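Glycerol dehydrogenase (PDB 1TA9) oxidises glycerol to dihydroxyacetone with NAD(+) as a zinc-dependent member of the iron-containing alcohol dehydrogenase family, serving glycerol assimilation in fission yeast. Local coordinates at residues L311-A316 / E396-M401. Residues are numbered along the deposited sequence.
Sequences LAAAHA and ESIHNM. With ZN (zinc ion), chain I.
Residues 311-316 run from an extended Leu-311 through Ala-312, the N-cap with the unusual phi/psi of -137/-128°, into the first turn of helix 313-322. Against it lies 396-401, from the loop between helices 381-391 and 407-428, with a short 3-10 turn at 397-400; both belong to the helical domain of the iron-containing alcohol dehydrogenase fold. The CA atoms of Ala-313 and Ile-398 are 4.2 Å apart, those of Ala-316 and Glu-396 5.7 Å; the alanine methyls let the helix come so near. Ser-397, chi1 p, donates from OG to Ala-312 O at 2.6 Å, and Asn-400 (m, chi2 -38°) from ND2 to Leu-311 O at 2.9 Å: two short polar side chains serve successive carbonyls just before the helix. The longer Met-401 (m, t, chi3 p) and all-trans Ile-398 reach over the small alanines, SD and CG1 lying 3.6 and 3.8 Å from Ala-313 CB. Glu-396 (m, m) accepts Ser-397 N at OE1, 3.2 Å, and is long enough to hydrogen-bond Asn-319 of the helix through OE2; OE1 also lies 3.2 Å from Ala-316 CB. His-315, chi1 -85° and chi2 67°, leads away: ND1 hydrogen-bonds Glu-239. Polar and apolar contacts thus join helix start to loop, while the imidazole points elsewhere, its NE2 binding the catalytic zinc at 2.2 Å alongside Asp-232 and His-333.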
# COMPACT_ATOMS: atom_id res chain seq x y z
N LEU B 311 33.49 11.98 -0.12
CA LEU B 311 33.41 12.17 -1.56
C LEU B 311 33.71 10.82 -2.19
O LEU B 311 34.36 9.97 -1.58
CB LEU B 311 34.43 13.21 -2.04
CG LEU B 311 34.30 14.63 -1.48
CD1 LEU B 311 35.35 15.53 -2.11
CD2 LEU B 311 32.89 15.16 -1.77
N ALA B 312 33.22 10.61 -3.41
CA ALA B 312 33.46 9.35 -4.09
C ALA B 312 33.82 9.57 -5.56
O ALA B 312 34.73 10.35 -5.87
CB ALA B 312 32.22 8.45 -3.97
N ALA B 313 33.12 8.90 -6.46
CA ALA B 313 33.41 9.03 -7.89
C ALA B 313 33.03 10.37 -8.49
O ALA B 313 33.79 10.94 -9.27
CB ALA B 313 32.73 7.91 -8.66
N ALA B 314 31.85 10.89 -8.14
CA ALA B 314 31.38 12.16 -8.69
C ALA B 314 32.43 13.26 -8.71
O ALA B 314 32.75 13.81 -9.76
CB ALA B 314 30.14 12.63 -7.93
N HIS B 315 32.99 13.59 -7.55
CA HIS B 315 33.99 14.64 -7.50
C HIS B 315 35.31 14.26 -8.15
O HIS B 315 35.99 15.12 -8.72
CB HIS B 315 34.21 15.10 -6.06
CG HIS B 315 33.22 16.14 -5.62
ND1 HIS B 315 31.88 15.86 -5.47
CD2 HIS B 315 33.36 17.47 -5.41
CE1 HIS B 315 31.24 16.98 -5.18
NE2 HIS B 315 32.11 17.97 -5.14
N ALA B 316 35.67 12.99 -8.09
CA ALA B 316 36.90 12.54 -8.73
C ALA B 316 36.75 12.76 -10.23
O ALA B 316 37.69 13.17 -10.92
CB ALA B 316 37.14 11.06 -8.42
N GLU B 396 42.66 10.33 -5.26
CA GLU B 396 41.25 10.60 -5.56
C GLU B 396 40.22 9.90 -4.67
O GLU B 396 40.43 8.77 -4.21
CB GLU B 396 40.96 10.30 -7.03
CG GLU B 396 41.25 11.47 -7.96
CD GLU B 396 40.44 12.72 -7.63
OE1 GLU B 396 39.47 12.62 -6.84
OE2 GLU B 396 40.76 13.80 -8.16
N SER B 397 39.11 10.58 -4.46
CA SER B 397 38.03 10.07 -3.62
C SER B 397 37.30 8.86 -4.18
O SER B 397 36.58 8.18 -3.46
CB SER B 397 37.02 11.19 -3.34
OG SER B 397 36.47 11.70 -4.55
N ILE B 398 37.49 8.57 -5.47
CA ILE B 398 36.81 7.43 -6.07
C ILE B 398 37.24 6.11 -5.40
O ILE B 398 36.50 5.13 -5.41
CB ILE B 398 37.06 7.36 -7.60
CG1 ILE B 398 36.15 6.31 -8.23
CG2 ILE B 398 38.53 7.03 -7.89
CD1 ILE B 398 36.10 6.39 -9.74
N HIS B 399 38.42 6.11 -4.80
CA HIS B 399 38.93 4.91 -4.14
C HIS B 399 38.20 4.56 -2.85
O HIS B 399 38.46 3.52 -2.25
CB HIS B 399 40.43 5.05 -3.90
CG HIS B 399 41.21 5.27 -5.16
ND1 HIS B 399 41.27 4.33 -6.16
CD2 HIS B 399 41.90 6.34 -5.61
CE1 HIS B 399 41.97 4.81 -7.17
NE2 HIS B 399 42.36 6.03 -6.86
N ASN B 400 37.28 5.43 -2.41
CA ASN B 400 36.50 5.15 -1.20
C ASN B 400 35.42 4.12 -1.52
O ASN B 400 34.88 3.48 -0.63
CB ASN B 400 35.84 6.42 -0.65
CG ASN B 400 36.83 7.38 -0.01
OD1 ASN B 400 37.77 6.95 0.66
ND2 ASN B 400 36.62 8.68 -0.20
N MET B 401 35.11 3.98 -2.81
CA MET B 401 34.09 3.02 -3.25
C MET B 401 34.64 1.60 -3.20
O MET B 401 35.80 1.36 -3.55
CB MET B 401 33.62 3.35 -4.67
CG MET B 401 32.88 4.68 -4.78
SD MET B 401 32.41 5.12 -6.46
CE MET B 401 31.01 4.01 -6.75
ZN ZN I . 31.72 20.06 -4.62